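Local coordinates for protein antitoxin HipB (Escherichia coli, PDB 4Z5H) that binds operator DNA as a homodimer to repress the hipBA operon, bending the DNA, and neutralizes the toxin HipA, at a contact of chain A with DNA. Coordinates in Å, arbitrary orientation; residue numbers count along the deposited sequence, not the author numbering.

Contact 1: a contact of chain A with DNA. Residues 36-38, 41. With nucleotides of chain C; nucleotides of chain B.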
ATOM      1  N   LYS A  36       3.372  17.479  -3.846  1.00 17.01           N
ATOM      2  CA  LYS A  36       4.731  17.976  -3.912  1.00 18.64           C
ATOM      3  C   LYS A  36       5.743  16.949  -4.427  1.00 18.02           C
ATOM      4  O   LYS A  36       5.656  15.786  -4.116  1.00 12.81           O
ATOM      5  CB  LYS A  36       5.162  18.503  -2.558  1.00 17.33           C
ATOM      6  CG  LYS A  36       4.278  19.614  -2.037  1.00 24.14           C
ATOM      7  CD  LYS A  36       4.848  20.203  -0.772  1.00 28.93           C
ATOM      8  CE  LYS A  36       6.073  21.037  -1.067  1.00 28.45           C
ATOM      9  NZ  LYS A  36       6.904  21.155   0.140  1.00 28.68           N
ATOM     10  N   GLN A  37       6.727  17.443  -5.163  1.00 15.42           N
ATOM     11  CA  GLN A  37       7.857  16.662  -5.617  1.00 14.60           C
ATOM     12  C   GLN A  37       8.596  16.139  -4.398  1.00 14.59           C
ATOM     13  O   GLN A  37       9.046  15.024  -4.377  1.00 12.02           O
ATOM     14  CB  GLN A  37       8.784  17.516  -6.479  1.00 17.09           C
ATOM     15  CG  GLN A  37      10.128  16.890  -6.787  1.00 14.53           C
ATOM     16  CD  GLN A  37      11.200  17.243  -5.780  1.00 16.79           C
ATOM     17  OE1 GLN A  37      11.338  18.367  -5.407  1.00 17.45           O
ATOM     18  NE2 GLN A  37      11.944  16.268  -5.343  1.00 14.13           N
ATOM     19  N   ALA A  38       8.649  16.960  -3.367  1.00 13.07           N
ATOM     20  CA  ALA A  38       9.323  16.618  -2.140  1.00 15.78           C
ATOM     21  C   ALA A  38       8.683  15.380  -1.526  1.00 13.62           C
ATOM     22  O   ALA A  38       9.352  14.548  -0.998  1.00 14.29           O
ATOM     23  CB  ALA A  38       9.290  17.774  -1.167  1.00 17.22           C
ATOM     24  N   SER A  41       9.877  12.375  -3.293  1.00 14.01           N
ATOM     25  CA  SER A  41      11.226  12.085  -2.857  1.00 12.54           C
ATOM     26  C   SER A  41      11.182  11.390  -1.479  1.00 13.10           C
ATOM     27  O   SER A  41      11.871  10.432  -1.254  1.00 13.74           O
ATOM     28  CB  SER A  41      12.082  13.344  -2.830  1.00 11.27           C
ATOM     29  OG  SER A  41      13.294  13.125  -2.184  1.00 11.97           O
TER
ATOM     30  P    DT C   2      14.560  13.031 -10.954  1.00 13.45           P
ATOM     31  OP1  DT C   2      14.842  11.641 -11.207  1.00 13.92           O
ATOM     32  OP2  DT C   2      13.199  13.508 -11.036  1.00 13.95           O
ATOM     33  O5'  DT C   2      15.086  13.428  -9.518  1.00 14.60           O
ATOM     34  C5'  DT C   2      16.432  13.172  -9.123  1.00 16.12           C
ATOM     35  C4'  DT C   2      16.700  13.751  -7.754  1.00 14.66           C
ATOM     36  O4'  DT C   2      16.802  15.190  -7.829  1.00 16.74           O
ATOM     37  C3'  DT C   2      15.647  13.452  -6.683  1.00 14.82           C
ATOM     38  O3'  DT C   2      16.337  13.188  -5.468  1.00 17.11           O
ATOM     39  C2'  DT C   2      14.933  14.777  -6.520  1.00 14.73           C
ATOM     40  C1'  DT C   2      16.083  15.742  -6.753  1.00 16.95           C
ATOM     41  N1   DT C   2      15.730  17.127  -7.095  1.00 16.56           N
ATOM     42  C2   DT C   2      16.580  18.135  -6.697  1.00 15.64           C
ATOM     43  O2   DT C   2      17.610  17.935  -6.085  1.00 13.61           O
ATOM     44  N3   DT C   2      16.169  19.395  -7.037  1.00 13.66           N
ATOM     45  C4   DT C   2      15.027  19.742  -7.727  1.00 16.57           C
ATOM     46  O4   DT C   2      14.795  20.915  -7.963  1.00 16.17           O
ATOM     47  C5   DT C   2      14.171  18.639  -8.095  1.00 13.63           C
ATOM     48  C7   DT C   2      12.911  18.918  -8.850  1.00 13.29           C
ATOM     49  C6   DT C   2      14.565  17.402  -7.773  1.00 16.20           C
ATOM     50  P    DA C   3      15.993  11.961  -4.563  1.00 13.92           P
ATOM     51  OP1  DA C   3      16.538  10.783  -5.179  1.00 14.59           O
ATOM     52  OP2  DA C   3      14.578  12.006  -4.243  1.00 14.57           O
ATOM     53  O5'  DA C   3      16.814  12.293  -3.257  1.00 12.48           O
ATOM     54  C5'  DA C   3      18.226  12.541  -3.326  1.00 17.18           C
ATOM     55  C4'  DA C   3      18.631  13.699  -2.445  1.00 16.11           C
ATOM     56  O4'  DA C   3      18.153  14.950  -2.985  1.00 15.93           O
ATOM     57  C3'  DA C   3      18.149  13.643  -0.995  1.00 17.28           C
ATOM     58  O3'  DA C   3      19.253  14.006  -0.175  1.00 19.79           O
ATOM     59  C2'  DA C   3      17.032  14.666  -0.957  1.00 18.50           C
ATOM     60  C1'  DA C   3      17.480  15.680  -1.990  1.00 16.16           C
ATOM     61  N9   DA C   3      16.407  16.422  -2.639  1.00 16.66           N
ATOM     62  C8   DA C   3      15.229  15.932  -3.135  1.00 15.80           C
ATOM     63  N7   DA C   3      14.463  16.845  -3.674  1.00 18.51           N
ATOM     64  C5   DA C   3      15.195  18.014  -3.544  1.00 17.45           C
ATOM     65  C6   DA C   3      14.936  19.344  -3.920  1.00 18.61           C
ATOM     66  N6   DA C   3      13.820  19.739  -4.531  1.00 13.74           N
ATOM     67  N1   DA C   3      15.869  20.270  -3.626  1.00 17.71           N
ATOM     68  C2   DA C   3      16.988  19.878  -3.015  1.00 17.04           C
ATOM     69  N3   DA C   3      17.341  18.668  -2.598  1.00 17.30           N
ATOM     70  C4   DA C   3      16.393  17.769  -2.903  1.00 17.73           C
ATOM     71  P    DT C   4      19.180  13.947   1.391  1.00 22.69           P
ATOM     72  OP1  DT C   4      20.530  13.703   1.869  1.00 27.63           O
ATOM     73  OP2  DT C   4      18.112  13.049   1.782  1.00 27.83           O
ATOM     74  O5'  DT C   4      18.729  15.414   1.781  1.00 25.08           O
ATOM     75  C5'  DT C   4      19.508  16.534   1.363  1.00 25.11           C
ATOM     76  C4'  DT C   4      18.797  17.829   1.671  1.00 24.43           C
ATOM     77  O4'  DT C   4      17.800  18.113   0.677  1.00 23.50           O
ATOM     78  C3'  DT C   4      18.075  17.885   3.017  1.00 26.37           C
ATOM     79  O3'  DT C   4      18.847  18.735   3.858  1.00 33.81           O
ATOM     80  C2'  DT C   4      16.725  18.499   2.690  1.00 22.21           C
ATOM     81  C1'  DT C   4      16.861  18.970   1.261  1.00 20.97           C
ATOM     82  N1   DT C   4      15.627  18.904   0.471  1.00 20.80           N
ATOM     83  C2   DT C   4      15.202  20.054  -0.148  1.00 21.91           C
ATOM     84  O2   DT C   4      15.808  21.104  -0.083  1.00 23.13           O
ATOM     85  N3   DT C   4      14.035  19.925  -0.857  1.00 18.93           N
ATOM     86  C4   DT C   4      13.272  18.786  -1.008  1.00 20.49           C
ATOM     87  O4   DT C   4      12.252  18.822  -1.682  1.00 15.14           O
ATOM     88  C5   DT C   4      13.780  17.613  -0.331  1.00 20.38           C
ATOM     89  C7   DT C   4      13.023  16.327  -0.438  1.00 16.34           C
ATOM     90  C6   DT C   4      14.918  17.730   0.363  1.00 19.54           C
TER
ATOM     91  P    DG B  15       0.096  23.041  -1.795  1.00 51.74           P
ATOM     92  OP1  DG B  15      -0.997  23.322  -2.726  1.00 46.10           O
ATOM     93  OP2  DG B  15       1.297  22.326  -2.281  1.00 42.79           O
ATOM     94  O5'  DG B  15       0.646  24.378  -1.136  1.00 46.50           O
ATOM     95  C5'  DG B  15      -0.129  25.141  -0.201  1.00 41.56           C
ATOM     96  C4'  DG B  15       0.734  26.193   0.455  1.00 39.42           C
ATOM     97  O4'  DG B  15       1.427  25.612   1.573  1.00 34.39           O
ATOM     98  C3'  DG B  15       1.832  26.776  -0.422  1.00 41.19           C
ATOM     99  O3'  DG B  15       1.426  27.938  -1.139  1.00 46.27           O
ATOM    100  C2'  DG B  15       2.861  27.220   0.591  1.00 39.64           C
ATOM    101  C1'  DG B  15       2.706  26.209   1.713  1.00 39.54           C
ATOM    102  N9   DG B  15       3.704  25.149   1.693  1.00 34.52           N
ATOM    103  C8   DG B  15       3.637  23.956   1.018  1.00 33.05           C
ATOM    104  N7   DG B  15       4.687  23.206   1.201  1.00 31.51           N
ATOM    105  C5   DG B  15       5.506  23.958   2.027  1.00 28.54           C
ATOM    106  C6   DG B  15       6.787  23.672   2.554  1.00 30.47           C
ATOM    107  O6   DG B  15       7.475  22.665   2.396  1.00 29.29           O
ATOM    108  N1   DG B  15       7.258  24.714   3.344  1.00 32.14           N
ATOM    109  C2   DG B  15       6.584  25.879   3.594  1.00 34.97           C
ATOM    110  N2   DG B  15       7.206  26.762   4.384  1.00 34.55           N
ATOM    111  N3   DG B  15       5.394  26.163   3.102  1.00 31.50           N
ATOM    112  C4   DG B  15       4.918  25.165   2.332  1.00 33.71           C
ATOM    113  P    DG B  16       2.254  28.395  -2.407  1.00 55.36           P
ATOM    114  OP1  DG B  16       1.737  29.695  -2.836  1.00 56.84           O
ATOM    115  OP2  DG B  16       2.262  27.273  -3.359  1.00 53.90           O
ATOM    116  O5'  DG B  16       3.746  28.508  -1.863  1.00 45.93           O
ATOM    117  C5'  DG B  16       4.199  29.684  -1.194  1.00 44.84           C
ATOM    118  C4'  DG B  16       5.595  29.522  -0.635  1.00 44.52           C
ATOM    119  O4'  DG B  16       5.742  28.311   0.125  1.00 42.40           O
ATOM    120  C3'  DG B  16       6.750  29.462  -1.623  1.00 43.26           C
ATOM    121  O3'  DG B  16       7.206  30.737  -2.055  1.00 47.98           O
ATOM    122  C2'  DG B  16       7.863  28.950  -0.739  1.00 41.70           C
ATOM    123  C1'  DG B  16       7.139  28.074   0.278  1.00 42.51           C
ATOM    124  N9   DG B  16       7.399  26.658   0.054  1.00 35.23           N
ATOM    125  C8   DG B  16       6.639  25.763  -0.656  1.00 34.36           C
ATOM    126  N7   DG B  16       7.168  24.572  -0.709  1.00 30.27           N
ATOM    127  C5   DG B  16       8.359  24.695  -0.009  1.00 29.78           C
ATOM    128  C6   DG B  16       9.363  23.735   0.274  1.00 26.31           C
ATOM    129  O6   DG B  16       9.401  22.547  -0.043  1.00 25.17           O
ATOM    130  N1   DG B  16      10.406  24.290   1.004  1.00 25.78           N
ATOM    131  C2   DG B  16      10.476  25.597   1.412  1.00 27.14           C
ATOM    132  N2   DG B  16      11.563  25.942   2.109  1.00 24.29           N
ATOM    133  N3   DG B  16       9.544  26.496   1.168  1.00 27.42           N
ATOM    134  C4   DG B  16       8.524  25.982   0.452  1.00 30.08           C
TER
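Gln37 turns sharply at its second torsion (chi2 -91°), which swings its amide across to the adenine of DA3, while Lys36, bent at chi3 (72°), diverges from it towards the guanines of DG15 and DG16 on chain B. Gln37 opens helix 37-45, the recognition helix of the Cro/C1-type helix-turn-helix motif, set in the major groove, and Lys36 immediately precedes it. The Gln37 amide reads the Hoogsteen edge of DA3 with both of its atoms. NE2 donates to the ring nitrogen N7 of DA3 at 3.1 Å, nearly straight (166° at H), and N7 lies close to the amide plane. OE1 accepts from the exocyclic amine N6 of DA3 at 3.0 Å, with the donor tilted somewhat out of the carbonyl plane. A donor beside an acceptor in this order matches the adenine edge, and the paired bonds fix the rotation of the amide. On the neighbouring nucleotide, the thymine methyl C7 of DT2 packs 3.9 Å from Gln37 CD. The methylenes CD and CE of Lys36 pass by N7 of DG15 and carry NZ in between the two guanine carbonyls. NZ donates to O6 of DG15 at 2.8 Å and to O6 of DG16 at 2.9 Å, a fork that reads consecutive guanines, probably the GG of the operator half-site GGATA. One turn further along the helix, the hydroxyl OG of Ser41 bonds the phosphate oxygen OP2 of DA3 at 2.7 Å. Its CB lies 3.9 Å from the methyl C7 of DT4, and Ala38 CB approaches the same C7 at 4.1 Å, giving this thymine an apolar seat on the helix surface.

Contact 2: a contact of chain A with DNA. Residues 42, 46, 49-51. With nucleotides of chain B.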
ATOM      1  N   ASN A  42      10.340  11.871  -0.589  1.00 11.92           N
ATOM      2  CA  ASN A  42      10.207  11.249   0.714  1.00 14.40           C
ATOM      3  C   ASN A  42       9.700   9.810   0.599  1.00 12.83           C
ATOM      4  O   ASN A  42      10.172   8.967   1.304  1.00 12.95           O
ATOM      5  CB  ASN A  42       9.343  12.062   1.679  1.00 17.68           C
ATOM      6  CG  ASN A  42       9.322  11.480   3.089  1.00 21.35           C
ATOM      7  OD1 ASN A  42      10.241  11.661   3.854  1.00 25.00           O
ATOM      8  ND2 ASN A  42       8.274  10.762   3.413  1.00 20.17           N
ATOM      9  N   ASN A  46      12.185   7.358   2.065  1.00 13.36           N
ATOM     10  CA  ASN A  46      11.782   7.193   3.423  1.00 15.70           C
ATOM     11  C   ASN A  46      10.309   6.736   3.506  1.00 15.30           C
ATOM     12  O   ASN A  46       9.504   7.400   4.107  1.00 14.11           O
ATOM     13  CB  ASN A  46      11.988   8.535   4.103  1.00 19.73           C
ATOM     14  CG  ASN A  46      11.898   8.454   5.597  1.00 29.06           C
ATOM     15  OD1 ASN A  46      12.304   7.482   6.193  1.00 33.78           O
ATOM     16  ND2 ASN A  46      11.357   9.483   6.206  1.00 31.03           N
ATOM     17  N   ASN A  49       6.676   5.830   6.874  1.00 13.91           N
ATOM     18  CA  ASN A  49       5.597   6.622   7.433  1.00 16.32           C
ATOM     19  C   ASN A  49       4.752   7.350   6.396  1.00 15.71           C
ATOM     20  O   ASN A  49       3.923   8.148   6.741  1.00 19.94           O
ATOM     21  CB  ASN A  49       6.100   7.558   8.524  1.00 19.91           C
ATOM     22  CG  ASN A  49       6.767   6.822   9.656  1.00 21.27           C
ATOM     23  OD1 ASN A  49       7.873   7.124  10.011  1.00 28.12           O
ATOM     24  ND2 ASN A  49       6.092   5.862  10.217  1.00 22.03           N
ATOM     25  N   THR A  50       4.993   7.052   5.131  1.00 14.45           N
ATOM     26  CA  THR A  50       4.205   7.558   4.029  1.00 12.86           C
ATOM     27  C   THR A  50       2.739   7.083   4.127  1.00 12.68           C
ATOM     28  O   THR A  50       2.475   5.971   4.478  1.00 11.45           O
ATOM     29  CB  THR A  50       4.811   7.095   2.692  1.00 13.05           C
ATOM     30  OG1 THR A  50       6.081   7.706   2.520  1.00 18.96           O
ATOM     31  CG2 THR A  50       3.939   7.482   1.537  1.00 12.49           C
ATOM     32  N   THR A  51       1.807   7.972   3.860  1.00 10.50           N
ATOM     33  CA  THR A  51       0.394   7.646   3.909  1.00 12.15           C
ATOM     34  C   THR A  51      -0.123   6.815   2.729  1.00 12.34           C
ATOM     35  O   THR A  51       0.403   6.874   1.641  1.00  9.95           O
ATOM     36  CB  THR A  51      -0.486   8.896   4.053  1.00 14.34           C
ATOM     37  OG1 THR A  51      -0.428   9.670   2.859  1.00 15.04           O
ATOM     38  CG2 THR A  51      -0.066   9.716   5.253  1.00 14.88           C
TER
ATOM     39  P    DT B  11      10.318  11.025  14.079  1.00 55.68           P
ATOM     40  OP1  DT B  11      11.059   9.782  13.842  1.00 43.85           O
ATOM     41  OP2  DT B  11      11.013  12.275  14.382  1.00 46.16           O
ATOM     42  O5'  DT B  11       9.413  11.312  12.807  1.00 48.92           O
ATOM     43  C5'  DT B  11       8.419  10.372  12.411  1.00 38.47           C
ATOM     44  C4'  DT B  11       7.313  11.068  11.659  1.00 33.76           C
ATOM     45  O4'  DT B  11       6.702  12.078  12.471  1.00 34.77           O
ATOM     46  C3'  DT B  11       7.751  11.800  10.395  1.00 37.96           C
ATOM     47  O3'  DT B  11       7.648  10.890   9.298  1.00 30.40           O
ATOM     48  C2'  DT B  11       6.821  13.006  10.340  1.00 33.87           C
ATOM     49  C1'  DT B  11       5.959  12.874  11.592  1.00 32.52           C
ATOM     50  N1   DT B  11       5.574  14.104  12.305  1.00 30.60           N
ATOM     51  C2   DT B  11       4.295  14.579  12.125  1.00 31.49           C
ATOM     52  O2   DT B  11       3.493  14.060  11.374  1.00 38.33           O
ATOM     53  N3   DT B  11       3.997  15.707  12.840  1.00 29.82           N
ATOM     54  C4   DT B  11       4.817  16.374  13.723  1.00 34.47           C
ATOM     55  O4   DT B  11       4.408  17.375  14.296  1.00 36.17           O
ATOM     56  C5   DT B  11       6.143  15.816  13.873  1.00 34.14           C
ATOM     57  C7   DT B  11       7.107  16.477  14.807  1.00 39.79           C
ATOM     58  C6   DT B  11       6.446  14.717  13.174  1.00 31.29           C
ATOM     59  P    DA B  12       7.843  11.393   7.825  1.00 28.90           P
ATOM     60  OP1  DA B  12       8.234  10.253   6.996  1.00 38.24           O
ATOM     61  OP2  DA B  12       8.677  12.596   7.855  1.00 30.86           O
ATOM     62  O5'  DA B  12       6.374  11.781   7.378  1.00 30.17           O
ATOM     63  C5'  DA B  12       5.265  10.931   7.694  1.00 26.10           C
ATOM     64  C4'  DA B  12       4.039  11.384   6.939  1.00 22.72           C
ATOM     65  O4'  DA B  12       3.495  12.555   7.574  1.00 23.64           O
ATOM     66  C3'  DA B  12       4.301  11.795   5.498  1.00 21.92           C
ATOM     67  O3'  DA B  12       3.121  11.603   4.735  1.00 18.56           O
ATOM     68  C2'  DA B  12       4.617  13.273   5.620  1.00 20.75           C
ATOM     69  C1'  DA B  12       3.767  13.712   6.803  1.00 26.77           C
ATOM     70  N9   DA B  12       4.421  14.672   7.682  1.00 27.88           N
ATOM     71  C8   DA B  12       5.735  14.714   8.072  1.00 30.48           C
ATOM     72  N7   DA B  12       6.008  15.683   8.908  1.00 28.59           N
ATOM     73  C5   DA B  12       4.788  16.314   9.092  1.00 27.45           C
ATOM     74  C6   DA B  12       4.404  17.416   9.867  1.00 27.14           C
ATOM     75  N6   DA B  12       5.245  18.108  10.637  1.00 26.60           N
ATOM     76  N1   DA B  12       3.109  17.792   9.823  1.00 30.54           N
ATOM     77  C2   DA B  12       2.264  17.091   9.060  1.00 30.30           C
ATOM     78  N3   DA B  12       2.504  16.038   8.288  1.00 21.60           N
ATOM     79  C4   DA B  12       3.800  15.695   8.350  1.00 27.79           C
ATOM     80  P    DA B  13       3.156  11.786   3.194  1.00 16.38           P
ATOM     81  OP1  DA B  13       2.180  10.867   2.618  1.00 17.78           O
ATOM     82  OP2  DA B  13       4.544  11.726   2.766  1.00 19.26           O
ATOM     83  O5'  DA B  13       2.635  13.268   2.989  1.00 19.00           O
ATOM     84  C5'  DA B  13       1.281  13.627   3.290  1.00 24.25           C
ATOM     85  C4'  DA B  13       1.105  15.121   3.157  1.00 25.06           C
ATOM     86  O4'  DA B  13       1.756  15.785   4.259  1.00 22.90           O
ATOM     87  C3'  DA B  13       1.702  15.717   1.877  1.00 25.18           C
ATOM     88  O3'  DA B  13       0.689  16.428   1.171  1.00 36.41           O
ATOM     89  C2'  DA B  13       2.804  16.635   2.371  1.00 26.54           C
ATOM     90  C1'  DA B  13       2.352  16.965   3.777  1.00 28.51           C
ATOM     91  N9   DA B  13       3.438  17.326   4.681  1.00 23.56           N
ATOM     92  C8   DA B  13       4.687  16.768   4.758  1.00 23.14           C
ATOM     93  N7   DA B  13       5.459  17.323   5.659  1.00 25.99           N
ATOM     94  C5   DA B  13       4.665  18.317   6.210  1.00 24.79           C
ATOM     95  C6   DA B  13       4.902  19.267   7.215  1.00 25.13           C
ATOM     96  N6   DA B  13       6.052  19.369   7.881  1.00 22.86           N
ATOM     97  N1   DA B  13       3.903  20.119   7.522  1.00 27.27           N
ATOM     98  C2   DA B  13       2.749  20.019   6.854  1.00 28.93           C
ATOM     99  N3   DA B  13       2.405  19.169   5.891  1.00 29.11           N
ATOM    100  C4   DA B  13       3.420  18.336   5.611  1.00 25.66           C
TER
HETATM  101  O   HOH W   1       6.256  10.573   1.278  1.00 20.15           O
HETATM  102  O   HOH W   2       8.939   7.429   6.683  1.00 23.29           O
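Thr51 grips the phosphate of DA13 with both its backbone and its side chain, just ahead of helix 52-61, in the loop that follows the 3-10 helix 47-49. Its amide N donates to the phosphate oxygen OP1 of DA13 at 3.2 Å (162° at H), and the hydroxyl OG1 donates to the same OP1 at 2.9 Å. With chi1 at 69°, OG1 sits between the backbone N and the carbonyl carbon, a torsion that lets it reach the oxygen already held by the amide N, and the two donors close on it as a pincer. The methyl CG2 also lies near OP1. Because the start of helix 52-61 follows directly, its dipole may add to the pull on the phosphate charge. Asn49 contributes a packing contact to the sugar-phosphate chain: its CB rests 3.6 Å from the sugar carbon C5' of DA12, and its side-chain amide points along the backbone towards DT11.

Two waters extend the grip. Water 1 bonds the other non-bridging oxygen of the DA13 phosphate, OP2, and is held from the protein side by Asn42 ND2 at 2.9 Å and by Thr50 OG1 at 3.1 Å. Asn42 reaches it from the recognition helix 37-45 with CG trans to the backbone N (chi1 -174°). Water 2 bonds OP1 of DA12 at 2.9 Å and meets the backbone N of Asn49 at 2.8 Å and the carbonyl O of Asn46, so the carbonyl just before the short 3-10 helix 47-49 and the N of its last residue hold it. No base edge is touched here; the patch follows the shape and charge of the backbone and probably helps to set the register of the protein on its site. Behind this shell the side chains of Asn46 and Asn42 are joined by a weak hydrogen bond, from Asn46 ND2 to Asn42 OD1 at 3.4 Å.

The C-alpha centres of contact 1 and contact 2 are about 11 Å apart, and helix 37-45 serves both: Gln37, Ala38 and Ser41 belong to contact 1, Asn42 to contact 2. Contact 1 reads base edges on both strands of the major groove, whereas contact 2 holds the backbone of chain B a little further along that strand, towards its 5' end. Base reading and backbone clamping by the same helix and the loop after it probably fix its depth and angle in the groove. The second subunit of the homodimer repeats both contacts, as suits an inverted-repeat operator.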